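Local coordinates for uncharacterized peroxidase-related protein (PDB 2PFX), which is of unknown function but, as a peroxidase-related member of the AhpD-like carboxymuconolactone decarboxylase family, probably takes part in thiol-based redox chemistry, at residues D21-Q24 / K25-I29; P38-L41 / K42-F46; C86-C89 / L90-G94; L106-M109 / L110-Y114; F153-R156 / D157-D160. All blocks are in the same frame, centred on the assembly; numbering follows the deposited sequence.

Overall arrangement
Followed from the N terminus, the five contacts come strictly in series: each spans one or two turns at a single stretch of helix, so none closes a long loop, nests in another or crosses it. Contact 1 lies on helix 21-34 and touches contact 2, on the short helix 39-44. Contact 2 in turn meets contact 3, at the start of helix 87-101, and contact 3 packs on contact 4, at the end of helix 104-112. Contact 5 opens helix 155-178, its centre about 24 Å from that of contact 4. Contacts 2 and 5 both touch the second subunit, and contacts 3 and 4 the third, so these helix ends tie the all-helical fold into the hexamer.

Contact 1 of 5, residues D21-Q24 / K25-I29; sequences DETQ and KYFEI
Over one face of the Phe27 ring sits the methyl CG2 of Thr23, a CH-pi contact within the first turns of helix 21-34. The methyl lies 4.1 Å from the ring centroid of Phe27 and only 13° off the ring normal, shifted a little toward the rim that carries CZ and CE1. The two side chains run side by side in the same direction. In Thr23 the methyl branch is anti to the backbone N, while OG1 takes the place beside it, so it is the apolar branch that faces the ring. Beyond the pair, Leu19, Val37, Leu41 and Ala45 also pack on Phe27, and Val48 and Leu51 of helix 48-63 on Thr23; this side of the helix is thereby seated in the fold.

The polar side carries two further couplings. Gln24 and Glu28 cross at about a right angle, with amide and carboxylate planes turned 43° apart. The Gln24 chain bends at its second torsion (53°), which brings NE2 to Glu28. Along the other flank, Glu22 and Lys25 point the same way, and the apolar part of the lysine contributes as well, CD lying 3.5 Å from Glu22 OE2. Their salt bridge is long, Glu22 OE2 to Lys25 NZ being 3.3 Å, a weak bond. Beneath all three pairs run ordinary i to i+4 helical bonds, among them Phe27 N to Thr23 O at 2.9 Å. The side-chain hydrogen bond, Gln24 NE2 to Glu28 OE2 at 3.0 Å, reaches its acceptor from above the carboxylate plane.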
# COMPACT_ATOMS: atom_id res chain seq x y z
N ASP A 21 -25.11 13.29 38.91
CA ASP A 21 -25.20 12.19 39.85
C ASP A 21 -25.23 10.84 39.15
O ASP A 21 -24.54 9.93 39.61
CB ASP A 21 -26.47 12.36 40.67
CG ASP A 21 -26.36 13.33 41.82
OD1 ASP A 21 -25.31 13.96 42.03
OD2 ASP A 21 -27.37 13.43 42.55
N GLU A 22 -26.01 10.70 38.08
CA GLU A 22 -26.08 9.40 37.41
C GLU A 22 -24.76 8.95 36.81
O GLU A 22 -24.46 7.75 36.72
CB GLU A 22 -27.17 9.45 36.33
CG GLU A 22 -28.56 9.37 36.91
CD GLU A 22 -28.80 8.23 37.89
OE1 GLU A 22 -28.85 7.05 37.49
OE2 GLU A 22 -28.94 8.52 39.10
N THR A 23 -23.93 9.88 36.36
CA THR A 23 -22.63 9.50 35.80
C THR A 23 -21.63 9.16 36.88
O THR A 23 -20.83 8.23 36.78
CB THR A 23 -22.10 10.64 34.91
OG1 THR A 23 -23.08 10.98 33.91
CG2 THR A 23 -20.82 10.14 34.25
N GLN A 24 -21.66 9.93 37.97
CA GLN A 24 -20.91 9.63 39.17
C GLN A 24 -21.18 8.22 39.71
O GLN A 24 -20.25 7.50 40.03
CB GLN A 24 -21.26 10.65 40.28
CG GLN A 24 -20.51 10.37 41.58
CD GLN A 24 -19.01 10.28 41.29
OE1 GLN A 24 -18.46 11.26 40.80
NE2 GLN A 24 -18.42 9.12 41.58
N LYS A 25 -22.46 7.91 39.81
CA LYS A 25 -22.93 6.60 40.24
C LYS A 25 -22.41 5.49 39.33
O LYS A 25 -21.94 4.43 39.76
CB LYS A 25 -24.46 6.56 40.25
CG LYS A 25 -25.12 6.97 41.54
CD LYS A 25 -26.62 7.15 41.39
CE LYS A 25 -27.26 5.79 41.14
NZ LYS A 25 -28.74 5.91 41.09
N TYR A 26 -22.48 5.74 38.03
CA TYR A 26 -22.07 4.75 37.04
C TYR A 26 -20.59 4.47 37.20
O TYR A 26 -20.06 3.37 37.18
CB TYR A 26 -22.39 5.25 35.63
CG TYR A 26 -21.91 4.32 34.54
CD1 TYR A 26 -22.45 3.05 34.38
CD2 TYR A 26 -20.92 4.72 33.65
CE1 TYR A 26 -22.02 2.19 33.38
CE2 TYR A 26 -20.47 3.88 32.65
CZ TYR A 26 -21.03 2.62 32.52
OH TYR A 26 -20.57 1.80 31.52
N PHE A 27 -19.85 5.55 37.40
CA PHE A 27 -18.42 5.40 37.57
C PHE A 27 -18.08 4.68 38.85
O PHE A 27 -17.06 3.98 38.90
CB PHE A 27 -17.78 6.79 37.49
CG PHE A 27 -17.62 7.31 36.07
CD1 PHE A 27 -18.12 6.68 34.95
CD2 PHE A 27 -16.93 8.51 35.90
CE1 PHE A 27 -17.95 7.18 33.68
CE2 PHE A 27 -16.73 9.02 34.63
CZ PHE A 27 -17.24 8.35 33.54
N GLU A 28 -18.90 4.84 39.88
CA GLU A 28 -18.62 4.06 41.09
C GLU A 28 -18.74 2.57 40.81
O GLU A 28 -18.02 1.70 41.29
CB GLU A 28 -19.58 4.51 42.19
CG GLU A 28 -19.16 5.85 42.78
CD GLU A 28 -20.29 6.66 43.36
OE1 GLU A 28 -21.44 6.19 43.39
OE2 GLU A 28 -19.96 7.79 43.78
N ILE A 29 -19.74 2.29 39.97
CA ILE A 29 -20.00 0.90 39.62
C ILE A 29 -18.85 0.32 38.81
O ILE A 29 -18.35 -0.79 39.04
CB ILE A 29 -21.35 0.82 38.89
CG1 ILE A 29 -22.58 1.13 39.72
CG2 ILE A 29 -21.48 -0.55 38.25
CD1 ILE A 29 -23.20 0.12 40.64

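Contact 2 of 5, residues P38-L41 / K42-F46; sequences PNVL and KAYAF
From the N-cap residue Pro38, the backbone of 38-46 winds through the short helix 39-44, with Ala43 N bonded to Asn39 O at 2.9 Å and Tyr44 N to Val40 O at 3.2 Å. The carbonyls are shared: Val40 O also takes a weak bond from Ala43 N, and Leu41 O takes weak ones from Tyr44 N and Ala45 N. The opening bond, Lys42 N to Pro38 O at 3.4 Å, is weak too.

The side chains of Val40 and Tyr44 cross obliquely. Tyr44 turns its edge to the turn before it: CD1 lies 3.2 Å from Val40 O, close to the ring plane, and CE1 is 3.9 Å from the methyl Val40 CG2. CG2, anti to the valine's backbone N, is thereby the branch that reaches the ring. On another side of the helix, CD of the extended Lys42 chain rests 3.4 Å from Asn39 OD1, while Asn39 ND2 is held by Glu7 OE1 and Met181 O.

Tyr44 OH bonds to Asn163 OD1 of the second subunit, and the ring stacks on Phe54; a phenylalanine in its place lacks the hydroxyl and would probably leave Asn163 OD1 without this hydrogen-bond partner across the interface. Trp159 of the second subunit meets both Tyr44 and Phe46 edge-to-face. This is a short helix whose buried Tyr44, with Phe46 just beyond it, is built into a subunit interface.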
# COMPACT_ATOMS: atom_id res chain seq x y z
N PRO A 38 -12.34 3.09 33.16
CA PRO A 38 -11.68 3.15 31.86
C PRO A 38 -11.77 4.53 31.24
O PRO A 38 -12.80 5.18 31.18
CB PRO A 38 -12.43 2.11 31.02
CG PRO A 38 -12.86 1.12 32.05
CD PRO A 38 -13.30 1.98 33.22
N ASN A 39 -10.61 4.97 30.74
CA ASN A 39 -10.54 6.33 30.20
C ASN A 39 -11.40 6.59 29.00
O ASN A 39 -11.82 7.72 28.76
CB ASN A 39 -9.06 6.64 29.84
CG ASN A 39 -8.27 7.10 31.05
OD1 ASN A 39 -8.83 7.44 32.09
ND2 ASN A 39 -6.94 7.13 30.94
N VAL A 40 -11.73 5.58 28.18
CA VAL A 40 -12.68 5.81 27.11
C VAL A 40 -14.02 6.30 27.65
O VAL A 40 -14.70 7.12 27.06
CB VAL A 40 -12.89 4.54 26.27
CG1 VAL A 40 -13.50 3.42 27.09
CG2 VAL A 40 -13.76 4.85 25.05
N LEU A 41 -14.40 5.79 28.83
CA LEU A 41 -15.66 6.26 29.39
C LEU A 41 -15.56 7.70 29.86
O LEU A 41 -16.50 8.46 29.67
CB LEU A 41 -16.12 5.36 30.53
CG LEU A 41 -16.35 3.90 30.15
CD1 LEU A 41 -16.69 3.12 31.42
CD2 LEU A 41 -17.42 3.79 29.07
N LYS A 42 -14.43 8.06 30.46
CA LYS A 42 -14.25 9.47 30.86
C LYS A 42 -14.29 10.36 29.64
O LYS A 42 -14.71 11.52 29.72
CB LYS A 42 -12.96 9.64 31.64
CG LYS A 42 -12.84 8.74 32.87
CD LYS A 42 -11.52 8.93 33.61
CE LYS A 42 -11.66 8.47 35.05
NZ LYS A 42 -10.32 8.16 35.63
N ALA A 43 -13.86 9.83 28.50
CA ALA A 43 -13.82 10.61 27.28
C ALA A 43 -15.22 10.98 26.81
O ALA A 43 -15.45 12.11 26.37
CB ALA A 43 -13.03 9.88 26.18
N TYR A 44 -16.14 10.02 26.92
CA TYR A 44 -17.51 10.26 26.49
C TYR A 44 -18.36 10.93 27.55
O TYR A 44 -19.45 11.43 27.23
CB TYR A 44 -18.20 8.93 26.09
CG TYR A 44 -17.77 8.49 24.71
CD1 TYR A 44 -16.65 7.69 24.55
CD2 TYR A 44 -18.48 8.86 23.58
CE1 TYR A 44 -16.26 7.29 23.28
CE2 TYR A 44 -18.10 8.46 22.31
CZ TYR A 44 -16.99 7.67 22.18
OH TYR A 44 -16.60 7.26 20.93
N ALA A 45 -17.85 10.92 28.77
CA ALA A 45 -18.61 11.40 29.92
C ALA A 45 -18.90 12.89 29.95
O ALA A 45 -19.64 13.35 30.84
CB ALA A 45 -17.91 10.96 31.20
N PHE A 46 -18.38 13.70 29.04
CA PHE A 46 -18.80 15.10 29.01
C PHE A 46 -20.25 15.27 28.61
O PHE A 46 -20.87 16.32 28.82
CB PHE A 46 -17.91 15.92 28.07
CG PHE A 46 -18.11 15.64 26.59
CD1 PHE A 46 -17.43 14.58 26.02
CD2 PHE A 46 -18.94 16.41 25.81
CE1 PHE A 46 -17.59 14.30 24.68
CE2 PHE A 46 -19.12 16.12 24.46
CZ PHE A 46 -18.45 15.06 23.91

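Contact 3 of 5, residues C86-C89 / L90-G94; sequences CFYC and LVAHG
Phe87 and Val91 lie side by side at the start of helix 87-101, which carries a Cys-X-X-Cys sequence followed four residues on by His93, the signature of AhpD-like proteins. The methyl Val91 CG2 stands over one face of the Phe87 ring, 4.1 Å from its centroid and 27° off the normal. CG of Phe87 is anti to the backbone N (chi1 -175°), which swings the ring to that methyl. One residue along, Tyr88 CE1 touches Ala92 CB at 4.1 Å, with the ring turned obliquely to it. His93 presents CD2 to Cys89, 4.1 Å from its CB, while His93 ND1 bonds to Glu74 OE1; a Glu-Cys-Cys-His set of this kind is consistent with the redox site of AhpD relatives.

Leu90 leans on the helix start, its CG lying 3.3 Å from Cys86 O, the carbonyl that also accepts Leu90 N. The side chain also packs on Ser81 and Ser82 of helix 70-84, on Val111 through CD2, and on Met112 of the third subunit. With an alanine here the CG and both methyls are gone, which would probably open a gap beside Val111 and uncover the Cys86 carbonyl.

Cys86 is the N-cap, and its SG accepts a weak capping bond from Cys89 N at 3.7 Å. The two sulfurs, Cys86 SG and Cys89 SG, stand 3.5 Å apart, too far for a disulfide.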
# COMPACT_ATOMS: atom_id res chain seq x y z
N CYS A 86 -3.55 0.83 17.19
CA CYS A 86 -4.23 1.60 18.21
C CYS A 86 -3.72 1.28 19.61
O CYS A 86 -4.08 0.29 20.22
CB CYS A 86 -5.74 1.32 18.16
SG CYS A 86 -6.56 2.46 19.34
N PHE A 87 -2.88 2.15 20.15
CA PHE A 87 -2.32 2.00 21.50
C PHE A 87 -3.37 1.78 22.58
O PHE A 87 -3.20 0.85 23.37
CB PHE A 87 -1.47 3.25 21.84
CG PHE A 87 -0.75 3.16 23.18
CD1 PHE A 87 0.13 2.16 23.51
CD2 PHE A 87 -1.01 4.12 24.14
CE1 PHE A 87 0.72 2.10 24.76
CE2 PHE A 87 -0.41 4.08 25.37
CZ PHE A 87 0.47 3.07 25.71
N TYR A 88 -4.41 2.62 22.65
CA TYR A 88 -5.41 2.52 23.70
C TYR A 88 -5.95 1.08 23.72
O TYR A 88 -6.06 0.42 24.75
CB TYR A 88 -6.57 3.55 23.55
CG TYR A 88 -7.59 3.39 24.67
CD1 TYR A 88 -8.68 2.52 24.67
CD2 TYR A 88 -7.46 4.18 25.82
CE1 TYR A 88 -9.56 2.41 25.70
CE2 TYR A 88 -8.34 4.08 26.87
CZ TYR A 88 -9.39 3.20 26.82
OH TYR A 88 -10.31 3.07 27.83
N CYS A 89 -6.43 0.69 22.55
CA CYS A 89 -7.25 -0.51 22.44
C CYS A 89 -6.36 -1.73 22.58
O CYS A 89 -6.78 -2.74 23.12
CB CYS A 89 -8.01 -0.47 21.11
SG CYS A 89 -9.19 0.90 20.98
N LEU A 90 -5.11 -1.62 22.11
CA LEU A 90 -4.19 -2.75 22.22
C LEU A 90 -3.89 -3.02 23.69
O LEU A 90 -3.78 -4.17 24.13
CB LEU A 90 -2.91 -2.51 21.43
CG LEU A 90 -3.01 -2.78 19.92
CD1 LEU A 90 -1.87 -2.15 19.14
CD2 LEU A 90 -3.07 -4.30 19.69
N VAL A 91 -3.79 -1.94 24.45
CA VAL A 91 -3.55 -2.08 25.88
C VAL A 91 -4.78 -2.59 26.62
O VAL A 91 -4.66 -3.53 27.41
CB VAL A 91 -3.11 -0.72 26.47
CG1 VAL A 91 -3.09 -0.81 27.99
CG2 VAL A 91 -1.78 -0.32 25.87
N ALA A 92 -5.92 -1.97 26.35
CA ALA A 92 -7.13 -2.31 27.07
C ALA A 92 -7.59 -3.72 26.74
O ALA A 92 -7.91 -4.51 27.66
CB ALA A 92 -8.22 -1.28 26.77
N HIS A 93 -7.61 -4.06 25.45
CA HIS A 93 -8.20 -5.34 25.02
C HIS A 93 -7.16 -6.44 25.05
O HIS A 93 -7.50 -7.62 25.28
CB HIS A 93 -8.83 -5.12 23.64
CG HIS A 93 -10.03 -4.25 23.81
ND1 HIS A 93 -11.21 -4.72 24.35
CD2 HIS A 93 -10.21 -2.93 23.58
CE1 HIS A 93 -12.09 -3.73 24.41
NE2 HIS A 93 -11.52 -2.63 23.95
N GLY A 94 -5.90 -6.09 24.90
CA GLY A 94 -4.81 -7.01 25.18
C GLY A 94 -4.94 -7.61 26.58
O GLY A 94 -4.84 -8.82 26.78

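Contact 4 of 5, residues L106-M109 / L110-Y114; sequences LGEM and LVMNY
Met112, a selenomethionine, runs back over the turn begun by Glu108. Its CB lies 3.3 Å from Glu108 O, and CG comes in to 3.1 Å of the same oxygen. The selenium passes that carbonyl at 3.6 Å, before the terminal methyl CE ends 3.4 Å from Glu108 OE1. With CG anti to the carbonyl carbon (chi1 -62°) and the chain extended beyond it, the side chain leans back past Glu108 as it heads outward, toward Val91 of the third subunit. Glu108 bends at its second torsion, and the two side chains cross. Glu108 O is thus used twice, brushed by the selenomethionine and bonded by Met112 N at 2.9 Å. The carboxylate itself is buried, and its OE2 makes a salt bridge with Arg191 NH1, which probably favours the charged form.

On a different side of the turn, Leu106 CD1 meets Leu110 CG at 4.3 Å, and Leu110 CG also rests 3.3 Å from Leu106 O. The last helical bond, Asn113 N to Met109 O at 2.8 Å, closes the turn just as Asn113 leaves helical geometry; its ND2 bonds to Ala138 O of the fourth subunit.

Leu110 packs on Met75 and Val78 of helix 70-84 and on Val97 of helix 87-101, Tyr114 reaches helix 121-136 through Asp128, and Lys85 of the third subunit bonds to Met112 O, placing this helix end between its own bundle and its neighbours.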
# COMPACT_ATOMS: atom_id res chain seq x y z
N LEU A 106 -0.93 -15.56 24.77
CA LEU A 106 -1.92 -15.39 23.71
C LEU A 106 -2.19 -13.90 23.48
O LEU A 106 -2.27 -13.46 22.33
CB LEU A 106 -3.24 -16.08 24.04
CG LEU A 106 -4.37 -15.92 23.03
CD1 LEU A 106 -3.98 -16.62 21.74
CD2 LEU A 106 -5.68 -16.44 23.60
N GLY A 107 -2.31 -13.14 24.57
CA GLY A 107 -2.50 -11.70 24.37
C GLY A 107 -1.38 -11.06 23.59
O GLY A 107 -1.64 -10.19 22.75
N GLU A 108 -0.15 -11.51 23.85
CA GLU A 108 0.98 -10.87 23.18
C GLU A 108 1.00 -11.21 21.72
O GLU A 108 1.28 -10.39 20.84
CB GLU A 108 2.28 -11.29 23.88
CG GLU A 108 2.32 -10.83 25.33
CD GLU A 108 2.42 -9.32 25.40
OE1 GLU A 108 3.52 -8.83 25.05
OE2 GLU A 108 1.45 -8.62 25.78
N MSE A 109 0.71 -12.48 21.45
CA MSE A 109 0.65 -12.95 20.08
C MSE A 109 -0.37 -12.17 19.28
O MSE A 109 -0.09 -11.80 18.15
CB MSE A 109 0.32 -14.45 20.03
CG MSE A 109 1.46 -15.35 20.46
SE MSE A 109 0.80 -17.16 20.71
CE MSE A 109 2.50 -17.96 20.33
N LEU A 110 -1.55 -11.91 19.82
CA LEU A 110 -2.59 -11.22 19.05
C LEU A 110 -2.23 -9.75 18.87
O LEU A 110 -2.55 -9.15 17.86
CB LEU A 110 -3.95 -11.38 19.72
CG LEU A 110 -4.47 -12.81 19.91
CD1 LEU A 110 -5.93 -12.84 20.35
CD2 LEU A 110 -4.35 -13.65 18.66
N VAL A 111 -1.54 -9.22 19.89
CA VAL A 111 -1.15 -7.81 19.82
C VAL A 111 -0.11 -7.62 18.72
O VAL A 111 -0.13 -6.64 17.96
CB VAL A 111 -0.62 -7.35 21.18
CG1 VAL A 111 0.23 -6.09 21.05
CG2 VAL A 111 -1.79 -7.11 22.13
N MSE A 112 0.81 -8.57 18.60
CA MSE A 112 1.96 -8.49 17.73
C MSE A 112 1.81 -9.09 16.36
O MSE A 112 2.08 -8.47 15.33
CB MSE A 112 3.15 -9.18 18.43
CG MSE A 112 3.52 -8.48 19.75
SE MSE A 112 4.75 -9.53 20.75
CE MSE A 112 5.16 -8.22 22.10
N ASN A 113 1.40 -10.34 16.25
CA ASN A 113 1.16 -10.91 14.92
C ASN A 113 0.28 -12.15 15.11
O ASN A 113 0.85 -13.18 15.48
CB ASN A 113 2.44 -11.30 14.22
CG ASN A 113 2.19 -11.99 12.88
OD1 ASN A 113 1.07 -12.04 12.39
ND2 ASN A 113 3.23 -12.52 12.25
N TYR A 114 -1.02 -12.03 14.92
CA TYR A 114 -1.92 -13.10 15.34
C TYR A 114 -1.66 -14.42 14.62
O TYR A 114 -2.04 -15.50 15.07
CB TYR A 114 -3.37 -12.65 15.13
CG TYR A 114 -3.87 -12.75 13.71
CD1 TYR A 114 -3.59 -11.74 12.79
CD2 TYR A 114 -4.61 -13.85 13.28
CE1 TYR A 114 -4.04 -11.83 11.49
CE2 TYR A 114 -5.06 -13.93 11.98
CZ TYR A 114 -4.77 -12.92 11.09
OH TYR A 114 -5.21 -12.98 9.79

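Contact 5 of 5, residues F153-R156 / D157-D160; sequences FNDR and DIWD
Helix 155-178 starts after the N-cap Asn154 with regular i to i+4 bonds, Ile158 N to Asn154 O, Trp159 N to Asp155 O and Asp160 N to Arg156 O, each 3.0 Å. The carboxylate of Asp157, third in the helix, folds back so that OD2 accepts the N-H of Asn154 at 3.1 Å, from above its plane. Its CG is anti to the carbonyl carbon (chi1 -66°), which turns the group back toward the first turn, where its negative charge would suit the helix N-terminus.

Phe153 crosses Asp157 at about a right angle, ring CD1 lying 3.7 Å from Asp157 CB and the ring and carboxylate planes nearly perpendicular. Further round, Arg156 meets Asp160 one turn on. Arg156 NE gives Asp160 OD1 a fairly straight bond of 3.0 Å (163°) on the syn side of the carboxylate but tilted out of its plane. The carboxylate lies at the guanidinium edge with the planes 67° apart; the second bond of the salt bridge, from NH2 to OD2, is less certain because the place of that oxygen is doubtful. Arg156 NH1 has its own salt bridge with Glu65, and Asp155 OD2 takes a bond from Asp12 N of the second subunit.

Phe153 CB also touches Ile158 CG1 at 4.4 Å. This contact between the residue before the N-cap and the fourth of the helix is a hydrophobic staple, here combined with the Asp157 half of a capping box, a classic helix start.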
# COMPACT_ATOMS: atom_id res chain seq x y z
N PHE A 153 -19.50 -21.41 11.92
CA PHE A 153 -20.27 -20.19 12.17
C PHE A 153 -21.54 -20.14 11.33
O PHE A 153 -21.51 -20.38 10.13
CB PHE A 153 -19.43 -18.95 11.86
CG PHE A 153 -18.20 -18.84 12.75
CD1 PHE A 153 -18.35 -18.52 14.09
CD2 PHE A 153 -16.94 -19.06 12.25
CE1 PHE A 153 -17.24 -18.40 14.92
CE2 PHE A 153 -15.82 -18.92 13.05
CZ PHE A 153 -15.98 -18.58 14.38
N ASN A 154 -22.66 -19.80 11.97
CA ASN A 154 -23.86 -19.57 11.21
C ASN A 154 -23.97 -18.08 10.83
O ASN A 154 -23.07 -17.28 11.09
CB ASN A 154 -25.07 -20.06 11.99
CG ASN A 154 -25.41 -19.28 13.22
OD1 ASN A 154 -24.85 -18.21 13.47
ND2 ASN A 154 -26.34 -19.81 14.01
N ASP A 155 -25.07 -17.68 10.22
CA ASP A 155 -25.12 -16.34 9.64
C ASP A 155 -25.25 -15.30 10.75
O ASP A 155 -24.76 -14.18 10.58
CB ASP A 155 -26.25 -16.20 8.65
CG ASP A 155 -25.90 -16.70 7.27
OD1 ASP A 155 -24.82 -17.29 7.08
OD2 ASP A 155 -26.73 -16.49 6.35
N ARG A 156 -25.89 -15.68 11.85
CA ARG A 156 -25.95 -14.75 12.97
C ARG A 156 -24.54 -14.53 13.50
O ARG A 156 -24.16 -13.44 13.89
CB ARG A 156 -26.89 -15.30 14.02
CG ARG A 156 -26.87 -14.60 15.35
CD ARG A 156 -27.20 -13.10 15.39
NE ARG A 156 -26.46 -12.64 16.58
CZ ARG A 156 -26.88 -12.70 17.84
NH1 ARG A 156 -28.07 -13.16 18.17
NH2 ARG A 156 -26.10 -12.27 18.82
N ASP A 157 -23.74 -15.59 13.53
CA ASP A 157 -22.38 -15.48 14.02
C ASP A 157 -21.55 -14.54 13.13
O ASP A 157 -20.76 -13.74 13.63
CB ASP A 157 -21.70 -16.85 14.03
CG ASP A 157 -22.31 -17.81 15.01
OD1 ASP A 157 -23.07 -17.37 15.90
OD2 ASP A 157 -22.02 -19.02 14.88
N ILE A 158 -21.71 -14.68 11.83
CA ILE A 158 -20.99 -13.84 10.87
C ILE A 158 -21.37 -12.38 11.09
O ILE A 158 -20.53 -11.47 11.11
CB ILE A 158 -21.28 -14.30 9.43
CG1 ILE A 158 -20.91 -15.76 9.20
CG2 ILE A 158 -20.57 -13.39 8.44
CD1 ILE A 158 -21.05 -16.23 7.76
N TRP A 159 -22.66 -12.13 11.29
CA TRP A 159 -23.12 -10.78 11.61
C TRP A 159 -22.43 -10.21 12.85
O TRP A 159 -21.98 -9.06 12.92
CB TRP A 159 -24.63 -10.77 11.85
CG TRP A 159 -25.16 -9.43 12.24
CD1 TRP A 159 -25.43 -8.96 13.49
CD2 TRP A 159 -25.46 -8.35 11.33
NE1 TRP A 159 -25.90 -7.66 13.43
CE2 TRP A 159 -25.93 -7.27 12.10
CE3 TRP A 159 -25.39 -8.21 9.95
CZ2 TRP A 159 -26.32 -6.06 11.53
CZ3 TRP A 159 -25.78 -7.01 9.36
CH2 TRP A 159 -26.24 -5.96 10.17
N ASP A 160 -22.34 -11.04 13.89
CA ASP A 160 -21.62 -10.65 15.10
C ASP A 160 -20.15 -10.41 14.83
O ASP A 160 -19.57 -9.47 15.37
CB ASP A 160 -21.80 -11.73 16.16
CG ASP A 160 -23.18 -11.81 16.76
OD1 ASP A 160 -24.01 -10.96 16.36
OD2 ASP A 160 -23.44 -12.71 17.61